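Local coordinates for protein 1-carboxybiuret hydrolase subunit AtzE (Pseudomonas sp., PDB 6C62) that hydrolyses 1-carboxybiuret to urea-1,3-dicarboxylate and ammonia, a step in the bacterial breakdown of atrazine, at residues 201-206 with 302-307; 348-353 with 404-409; 222-227 with 244-249. All coordinates share one frame; numbering follows the deposited sequence.

Contact 1: residues 201-206 with 302-307; sequences PFVHSI and FVITAS
The Phe202 ring meets Thr305 obliquely, its CZ 3.5 Å from the methyl CG2 of the threonine, while its neighbour Val203 lays CG2 over the centre of one ring face, 3.7 Å above the plane. Tyr125 meets the same ring with planes about 50° apart. The Val203 methyl is shared: CG2 also packs 3.7 Å from Thr305 CA, against the helix backbone itself. Its sister methyl CG1, anti to the backbone N (chi1 -178°), points to Ile304 CG2 at 4.1 Å. In this member of the amidase family, the loop between strands 185-188 and 208-213 lies against helix 294-312; the Phe202 side chain comes within about 6 Å of those of Ser150 and Ser174, by similarity members of the catalytic triad. At the other end of the loop segment, Ile206 reaches over with CD1, 3.9 Å from Ile304 CG2 and 3.7 Å from Thr305 OG1. That hydroxyl is hydrogen-bonded to Ala301 O and to Asn172 ND2, so its polar needs are met outside the two segments. Ser205 adds CB to the Ile304 methyl, and its OG is hydrogen-bonded to Glu308 one helical turn further on.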
loop_
_atom_site.group_PDB
_atom_site.type_symbol
_atom_site.label_atom_id
_atom_site.label_comp_id
_atom_site.label_asym_id
_atom_site.label_seq_id
_atom_site.Cartn_x
_atom_site.Cartn_y
_atom_site.Cartn_z
ATOM N N PRO A 201 14.485 9.529 -1.561
ATOM C CA PRO A 201 13.674 8.872 -0.543
ATOM C C PRO A 201 14.393 7.848 0.341
ATOM O O PRO A 201 15.576 7.478 0.112
ATOM C CB PRO A 201 12.610 8.166 -1.364
ATOM C CG PRO A 201 13.312 7.788 -2.587
ATOM C CD PRO A 201 14.334 8.869 -2.855
ATOM N N PHE A 202 13.712 7.493 1.411
ATOM C CA PHE A 202 14.232 6.500 2.370
ATOM C C PHE A 202 13.144 5.444 2.505
ATOM O O PHE A 202 13.330 4.305 2.061
ATOM C CB PHE A 202 14.627 7.222 3.669
ATOM C CG PHE A 202 14.996 6.331 4.828
ATOM C CD1 PHE A 202 15.710 5.109 4.622
ATOM C CD2 PHE A 202 14.676 6.719 6.122
ATOM C CE1 PHE A 202 16.054 4.296 5.685
ATOM C CE2 PHE A 202 15.031 5.891 7.234
ATOM C CZ PHE A 202 15.722 4.691 6.997
ATOM N N VAL A 203 12.020 5.809 3.090
ATOM C CA VAL A 203 10.861 4.888 3.296
ATOM C C VAL A 203 9.656 5.566 2.660
ATOM O O VAL A 203 9.095 6.512 3.199
ATOM C CB VAL A 203 10.624 4.639 4.791
ATOM C CG1 VAL A 203 9.473 3.656 5.049
ATOM C CG2 VAL A 203 11.904 4.208 5.480
ATOM N N HIS A 204 9.239 5.087 1.509
ATOM C CA HIS A 204 8.101 5.678 0.812
ATOM C C HIS A 204 6.839 5.744 1.712
ATOM O O HIS A 204 6.071 6.716 1.678
ATOM C CB HIS A 204 7.784 4.834 -0.450
ATOM C CG HIS A 204 8.851 4.836 -1.484
ATOM N ND1 HIS A 204 9.194 3.702 -2.209
ATOM C CD2 HIS A 204 9.592 5.861 -1.982
ATOM C CE1 HIS A 204 10.126 4.052 -3.097
ATOM N NE2 HIS A 204 10.391 5.350 -2.965
ATOM N N SER A 205 6.640 4.712 2.519
ATOM C CA SER A 205 5.457 4.637 3.384
ATOM C C SER A 205 5.486 5.593 4.609
ATOM O O SER A 205 4.467 5.727 5.320
ATOM C CB SER A 205 5.283 3.193 3.923
ATOM O OG SER A 205 4.856 2.238 2.952
ATOM N N ILE A 206 6.645 6.191 4.937
ATOM C CA ILE A 206 6.745 6.973 6.180
ATOM C C ILE A 206 7.469 8.305 6.094
ATOM O O ILE A 206 7.324 9.133 6.996
ATOM C CB ILE A 206 7.359 6.108 7.339
ATOM C CG1 ILE A 206 6.798 4.665 7.400
ATOM C CG2 ILE A 206 7.087 6.743 8.685
ATOM C CD1 ILE A 206 7.500 3.803 8.435
ATOM N N PHE A 302 9.600 0.285 12.635
ATOM C CA PHE A 302 10.962 -0.199 12.536
ATOM C C PHE A 302 11.067 -1.245 11.464
ATOM O O PHE A 302 11.987 -1.213 10.621
ATOM C CB PHE A 302 11.425 -0.732 13.894
ATOM C CG PHE A 302 12.895 -0.944 14.003
ATOM C CD1 PHE A 302 13.466 -2.026 13.445
ATOM C CD2 PHE A 302 13.692 -0.067 14.692
ATOM C CE1 PHE A 302 14.833 -2.246 13.497
ATOM C CE2 PHE A 302 15.070 -0.293 14.819
ATOM C CZ PHE A 302 15.636 -1.392 14.208
ATOM N N VAL A 303 10.122 -2.177 11.456
ATOM C CA VAL A 303 10.052 -3.245 10.470
ATOM C C VAL A 303 9.884 -2.728 9.063
ATOM O O VAL A 303 10.623 -3.146 8.175
ATOM C CB VAL A 303 8.949 -4.289 10.885
ATOM C CG1 VAL A 303 8.627 -5.221 9.743
ATOM C CG2 VAL A 303 9.433 -5.125 12.069
ATOM N N ILE A 304 8.948 -1.850 8.853
ATOM C CA ILE A 304 8.675 -1.280 7.530
ATOM C C ILE A 304 9.859 -0.453 7.029
ATOM O O ILE A 304 10.208 -0.503 5.906
ATOM C CB ILE A 304 7.387 -0.443 7.597
ATOM C CG1 ILE A 304 6.207 -1.428 7.667
ATOM C CG2 ILE A 304 7.192 0.486 6.406
ATOM C CD1 ILE A 304 4.885 -0.807 8.112
ATOM N N THR A 305 10.462 0.293 7.923
ATOM C CA THR A 305 11.604 1.157 7.611
ATOM C C THR A 305 12.759 0.322 7.087
ATOM O O THR A 305 13.332 0.649 6.064
ATOM C CB THR A 305 12.034 1.963 8.850
ATOM O OG1 THR A 305 11.020 2.964 9.118
ATOM C CG2 THR A 305 13.369 2.607 8.640
ATOM N N ALA A 306 13.114 -0.722 7.828
ATOM C CA ALA A 306 14.280 -1.506 7.466
ATOM C C ALA A 306 14.090 -2.214 6.117
ATOM O O ALA A 306 14.986 -2.271 5.336
ATOM C CB ALA A 306 14.596 -2.519 8.551
ATOM N N SER A 307 12.924 -2.820 5.903
ATOM C CA SER A 307 12.700 -3.500 4.632
ATOM C C SER A 307 12.578 -2.529 3.437
ATOM O O SER A 307 13.176 -2.806 2.382
ATOM C CB SER A 307 11.489 -4.406 4.737
ATOM O OG SER A 307 11.891 -5.530 5.497
#

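Contact 2: residues 348-353 with 404-409; sequences RFRRVY and VSFAGC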
loop_
_atom_site.group_PDB
_atom_site.type_symbol
_atom_site.label_atom_id
_atom_site.label_comp_id
_atom_site.label_asym_id
_atom_site.label_seq_id
_atom_site.Cartn_x
_atom_site.Cartn_y
_atom_site.Cartn_z
ATOM N N ARG A 348 -0.706 -4.337 8.087
ATOM C CA ARG A 348 -2.075 -4.640 8.540
ATOM C C ARG A 348 -2.314 -4.025 9.910
ATOM O O ARG A 348 -3.371 -3.440 10.164
ATOM C CB ARG A 348 -2.324 -6.148 8.545
ATOM C CG ARG A 348 -2.395 -6.720 7.172
ATOM C CD ARG A 348 -2.398 -8.224 7.038
ATOM N NE ARG A 348 -3.600 -8.787 7.631
ATOM C CZ ARG A 348 -3.679 -9.986 8.213
ATOM N NH1 ARG A 348 -2.687 -10.833 8.226
ATOM N NH2 ARG A 348 -4.819 -10.381 8.723
ATOM N N PHE A 349 -1.307 -4.105 10.781
ATOM C CA PHE A 349 -1.348 -3.425 12.062
ATOM C C PHE A 349 -1.510 -1.929 11.880
ATOM O O PHE A 349 -2.203 -1.273 12.648
ATOM C CB PHE A 349 -0.130 -3.759 12.916
ATOM C CG PHE A 349 0.011 -2.881 14.127
ATOM C CD1 PHE A 349 -0.810 -3.089 15.217
ATOM C CD2 PHE A 349 0.885 -1.847 14.149
ATOM C CE1 PHE A 349 -0.774 -2.259 16.344
ATOM C CE2 PHE A 349 0.951 -1.009 15.278
ATOM C CZ PHE A 349 0.132 -1.244 16.381
ATOM N N ARG A 350 -0.865 -1.360 10.873
ATOM C CA ARG A 350 -0.913 0.081 10.697
ATOM C C ARG A 350 -2.365 0.605 10.497
ATOM O O ARG A 350 -2.661 1.719 10.893
ATOM C CB ARG A 350 -0.016 0.524 9.522
ATOM C CG ARG A 350 0.246 2.019 9.539
ATOM C CD ARG A 350 1.122 2.471 8.420
ATOM N NE ARG A 350 1.729 3.764 8.667
ATOM C CZ ARG A 350 2.504 4.377 7.792
ATOM N NH1 ARG A 350 2.747 3.864 6.575
ATOM N NH2 ARG A 350 3.029 5.545 8.127
ATOM N N ARG A 351 -3.234 -0.166 9.827
ATOM C CA ARG A 351 -4.663 0.177 9.726
ATOM C C ARG A 351 -5.321 0.287 11.116
ATOM O O ARG A 351 -6.005 1.248 11.403
ATOM C CB ARG A 351 -5.442 -0.800 8.824
ATOM C CG ARG A 351 -6.976 -0.632 8.882
ATOM C CD ARG A 351 -7.683 -1.516 7.857
ATOM N NE ARG A 351 -7.336 -1.109 6.516
ATOM C CZ ARG A 351 -7.856 -0.094 5.833
ATOM N NH1 ARG A 351 -8.834 0.616 6.319
ATOM N NH2 ARG A 351 -7.380 0.191 4.624
ATOM N N VAL A 352 -5.067 -0.685 11.949
ATOM C CA VAL A 352 -5.624 -0.733 13.321
ATOM C C VAL A 352 -5.082 0.452 14.110
ATOM O O VAL A 352 -5.805 1.148 14.787
ATOM C CB VAL A 352 -5.236 -2.066 14.010
ATOM C CG1 VAL A 352 -5.619 -2.040 15.479
ATOM C CG2 VAL A 352 -5.974 -3.223 13.354
ATOM N N TYR A 353 -3.786 0.700 13.996
ATOM C CA TYR A 353 -3.102 1.799 14.676
ATOM C C TYR A 353 -3.662 3.125 14.268
ATOM O O TYR A 353 -3.909 3.962 15.150
ATOM C CB TYR A 353 -1.612 1.706 14.404
ATOM C CG TYR A 353 -0.697 2.563 15.199
ATOM C CD1 TYR A 353 -0.467 2.288 16.521
ATOM C CD2 TYR A 353 0.021 3.597 14.603
ATOM C CE1 TYR A 353 0.401 3.027 17.287
ATOM C CE2 TYR A 353 0.903 4.349 15.346
ATOM C CZ TYR A 353 1.092 4.042 16.717
ATOM O OH TYR A 353 1.994 4.734 17.442
ATOM N N VAL A 404 5.006 8.085 16.818
ATOM C CA VAL A 404 4.151 9.210 16.432
ATOM C C VAL A 404 4.147 9.481 14.920
ATOM O O VAL A 404 3.080 9.656 14.297
ATOM C CB VAL A 404 4.587 10.492 17.197
ATOM C CG1 VAL A 404 3.714 11.664 16.788
ATOM C CG2 VAL A 404 4.564 10.248 18.717
ATOM N N SER A 405 5.316 9.464 14.304
ATOM C CA SER A 405 5.414 9.561 12.856
ATOM C C SER A 405 4.765 8.375 12.111
ATOM O O SER A 405 4.357 8.519 10.988
ATOM C CB SER A 405 6.885 9.771 12.433
ATOM O OG SER A 405 7.698 8.982 13.226
ATOM N N PHE A 406 4.626 7.231 12.772
ATOM C CA PHE A 406 4.051 6.066 12.126
ATOM C C PHE A 406 2.542 6.265 11.819
ATOM O O PHE A 406 2.027 5.800 10.808
ATOM C CB PHE A 406 4.276 4.846 12.985
ATOM C CG PHE A 406 3.948 3.557 12.297
ATOM C CD1 PHE A 406 4.515 3.264 11.047
ATOM C CD2 PHE A 406 3.058 2.656 12.847
ATOM C CE1 PHE A 406 4.167 2.096 10.360
ATOM C CE2 PHE A 406 2.713 1.512 12.152
ATOM C CZ PHE A 406 3.303 1.198 10.959
ATOM N N ALA A 407 1.881 6.994 12.733
ATOM C CA ALA A 407 0.527 7.457 12.539
ATOM C C ALA A 407 0.449 8.705 11.675
ATOM O O ALA A 407 -0.650 9.062 11.210
ATOM C CB ALA A 407 -0.146 7.703 13.865
ATOM N N GLY A 408 1.567 9.419 11.469
ATOM C CA GLY A 408 1.581 10.568 10.551
ATOM C C GLY A 408 1.026 11.841 11.168
ATOM O O GLY A 408 0.676 12.750 10.424
ATOM N N CYS A 409 0.952 11.915 12.522
ATOM C CA CYS A 409 0.418 13.083 13.207
ATOM C C CYS A 409 1.418 14.236 13.142
ATOM O O CYS A 409 2.607 14.009 13.295
ATOM C CB CYS A 409 0.185 12.758 14.690
ATOM S SG CYS A 409 -1.062 11.535 15.023
#
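Two hydrogen bonds join Arg350 to the backbone of Phe406: NE and NH2 both reach Phe406 O, at 3.0 and 2.9 Å, in a side-on grip of one oxygen by two nitrogens. The oxygen lies in the guanidinium plane; NE meets it in the carbonyl plane, whereas NH2 is tilted 27° from that plane. The third nitrogen, NH1, is hydrogen-bonded to Ser205 O, which also holds the guanidinium against turning. Stacking comes from the same pair of residues. The guanidinium lies flat on the Phe406 ring, planes 6° apart and centres 4.5 Å apart, with NE 3.4 Å above the ring plane and offset toward the rim. The arginine chain is extended from CG to NE, and its methylenes follow the ring, CG lying 3.5 Å from Phe406 CZ. Apolar contacts complete the interface. Tyr353 brings CD2 to 3.6 Å from Phe406 CD2 in an oblique aromatic pair, planes at 42°, and sets CE2 3.8 Å from Ala407 CB; its hydroxyl is hydrogen-bonded to Pro403 O and Trp291 NE1. Phe349 approaches the edge of the Phe406 ring with CD2. The whole is a buried helix-to-helix contact of the amidase fold, in which an arginine of helix 340-360 both stacks on a phenylalanine and binds its carbonyl at the C-terminal end of helix 402-407, with Gly408 leaving the helix at positive phi.

Contact 3: residues 222-227 with 244-249; sequences AYDAMQ and SVPVLS
A carboxylate near the C-terminal end of helix 216-226 binds two consecutive backbone N-H groups of the loop that leads toward strand 257-260. Asp224 takes one with each oxygen: Ser244 N gives a nearly straight bond to OD1, 2.9 Å and 173° at the hydrogen, and Val245 N gives one to OD2, also 2.9 Å. Both oxygens are met on the syn side, somewhat out of the carboxylate plane. OD1 accepts a second bond, from Ser244 OG at 2.8 Å, this donor standing above the plane. Ser244 OG sits between the backbone N and the carbonyl carbon (chi1 64°), so hydroxyl and N-H of one residue converge on the same oxygen. A weak bond from Gln227 NE2 joins them there. This set of donors fixes the rotation of the carboxylate and would probably stabilise its negative charge. An alanine in place of Asp224 would probably leave Ser244 N, Ser244 OG and Val245 N without these acceptors and let the start of the loop segment shift. Ser244 OG also lies at the edge of the Tyr223 ring, 3.5 Å from CD2, while Gln227 NE2 lies 3.3 Å above one face of that ring, toward its rim. The amide oxygen of Gln227 is hydrogen-bonded to Gln242 N, a further tie to the same loop. Around this junction, Tyr223 and Ser244 pack on Leu441 of helix 437-449, Val245 rests on Ala220 and Leu221 of helix 216-226, and Ala222 and Met226 turn to strand 165-170 of the central sheet.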
loop_
_atom_site.group_PDB
_atom_site.type_symbol
_atom_site.label_atom_id
_atom_site.label_comp_id
_atom_site.label_asym_id
_atom_site.label_seq_id
_atom_site.Cartn_x
_atom_site.Cartn_y
_atom_site.Cartn_z
ATOM N N ALA A 222 7.583 29.415 6.999
ATOM C CA ALA A 222 8.186 28.508 6.012
ATOM C C ALA A 222 7.160 27.452 5.605
ATOM O O ALA A 222 6.989 27.146 4.435
ATOM C CB ALA A 222 9.421 27.881 6.603
ATOM N N TYR A 223 6.477 26.905 6.608
ATOM C CA TYR A 223 5.375 25.954 6.388
ATOM C C TYR A 223 4.305 26.546 5.465
ATOM O O TYR A 223 3.959 25.942 4.462
ATOM C CB TYR A 223 4.799 25.518 7.718
ATOM C CG TYR A 223 3.520 24.738 7.674
ATOM C CD1 TYR A 223 3.413 23.593 6.922
ATOM C CD2 TYR A 223 2.399 25.167 8.370
ATOM C CE1 TYR A 223 2.208 22.866 6.877
ATOM C CE2 TYR A 223 1.225 24.436 8.405
ATOM C CZ TYR A 223 1.127 23.285 7.606
ATOM O OH TYR A 223 -0.037 22.593 7.552
ATOM N N ASP A 224 3.827 27.744 5.744
ATOM C CA ASP A 224 2.833 28.385 4.815
ATOM C C ASP A 224 3.325 28.571 3.380
ATOM O O ASP A 224 2.629 28.207 2.430
ATOM C CB ASP A 224 2.312 29.704 5.363
ATOM C CG ASP A 224 1.309 29.502 6.546
ATOM O OD1 ASP A 224 1.112 28.304 7.052
ATOM O OD2 ASP A 224 0.764 30.560 7.009
ATOM N N ALA A 225 4.575 28.968 3.234
ATOM C CA ALA A 225 5.190 29.103 1.922
ATOM C C ALA A 225 5.274 27.797 1.124
ATOM O O ALA A 225 5.156 27.820 -0.124
ATOM C CB ALA A 225 6.588 29.724 2.084
ATOM N N MET A 226 5.462 26.690 1.838
ATOM C CA MET A 226 5.687 25.381 1.232
ATOM C C MET A 226 4.388 24.548 0.929
ATOM O O MET A 226 4.391 23.605 0.169
ATOM C CB MET A 226 6.593 24.597 2.177
ATOM C CG MET A 226 7.994 25.129 2.138
ATOM S SD MET A 226 9.175 23.995 2.946
ATOM C CE MET A 226 8.688 24.162 4.647
ATOM N N GLN A 227 3.302 24.950 1.542
ATOM C CA GLN A 227 2.028 24.227 1.440
ATOM C C GLN A 227 1.419 24.286 0.054
ATOM O O GLN A 227 1.620 25.262 -0.660
ATOM C CB GLN A 227 1.005 24.829 2.378
ATOM C CG GLN A 227 1.088 24.423 3.839
ATOM C CD GLN A 227 -0.181 24.855 4.563
ATOM O OE1 GLN A 227 -1.244 24.394 4.213
ATOM N NE2 GLN A 227 -0.058 25.750 5.557
ATOM N N SER A 244 -1.221 28.789 8.622
ATOM C CA SER A 244 -1.014 28.805 10.059
ATOM C C SER A 244 -0.613 30.180 10.615
ATOM O O SER A 244 -0.891 30.478 11.788
ATOM C CB SER A 244 0.081 27.801 10.414
ATOM O OG SER A 244 1.351 28.207 9.822
ATOM N N VAL A 245 0.027 31.020 9.804
ATOM C CA VAL A 245 0.550 32.298 10.284
ATOM C C VAL A 245 -0.544 33.210 10.875
ATOM O O VAL A 245 -0.332 33.728 11.938
ATOM C CB VAL A 245 1.375 33.050 9.211
ATOM C CG1 VAL A 245 1.675 34.528 9.618
ATOM C CG2 VAL A 245 2.701 32.305 8.976
ATOM N N PRO A 246 -1.721 33.336 10.223
ATOM C CA PRO A 246 -2.755 34.236 10.764
ATOM C C PRO A 246 -3.279 33.876 12.139
ATOM O O PRO A 246 -3.784 34.745 12.836
ATOM C CB PRO A 246 -3.894 34.126 9.725
ATOM C CG PRO A 246 -3.257 33.699 8.466
ATOM C CD PRO A 246 -2.093 32.838 8.895
ATOM N N VAL A 247 -3.199 32.609 12.530
ATOM C CA VAL A 247 -3.741 32.208 13.831
ATOM C C VAL A 247 -2.666 31.822 14.839
ATOM O O VAL A 247 -2.978 31.313 15.942
ATOM C CB VAL A 247 -4.784 31.035 13.661
ATOM C CG1 VAL A 247 -5.949 31.489 12.771
ATOM C CG2 VAL A 247 -4.150 29.754 13.068
ATOM N N LEU A 248 -1.398 32.067 14.503
ATOM C CA LEU A 248 -0.293 31.611 15.344
ATOM C C LEU A 248 -0.390 32.103 16.794
ATOM O O LEU A 248 0.007 31.393 17.750
ATOM C CB LEU A 248 1.016 32.063 14.715
ATOM C CG LEU A 248 2.293 31.638 15.423
ATOM C CD1 LEU A 248 2.409 30.124 15.411
ATOM C CD2 LEU A 248 3.525 32.319 14.758
ATOM N N SER A 249 -0.928 33.315 16.948
ATOM C CA SER A 249 -1.068 33.937 18.263
ATOM C C SER A 249 -2.453 33.809 18.892
ATOM O O SER A 249 -2.724 34.441 19.876
ATOM C CB SER A 249 -0.610 35.387 18.202
ATOM O OG SER A 249 0.813 35.352 18.121
#

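Contacts 1 and 2 are neighbours, centres 13 Å apart, and form one continuous packing region in which, for example, Ile304 CD1 touches Phe406 CE1. Helices 294-312, 340-360 and 402-407 thus meet with the 201-206 loop close to the catalytic serines assigned by similarity, and both contacts also reach the second subunit. Contact 3 is remote, its centre 29 Å from contact 1 and 26 Å from contact 2, and no other protein chain touches its segments. Along the chain it is nested inside the loop closed by contact 1, and contact 2 follows in series. All six segments fall within the amidase family sequence range.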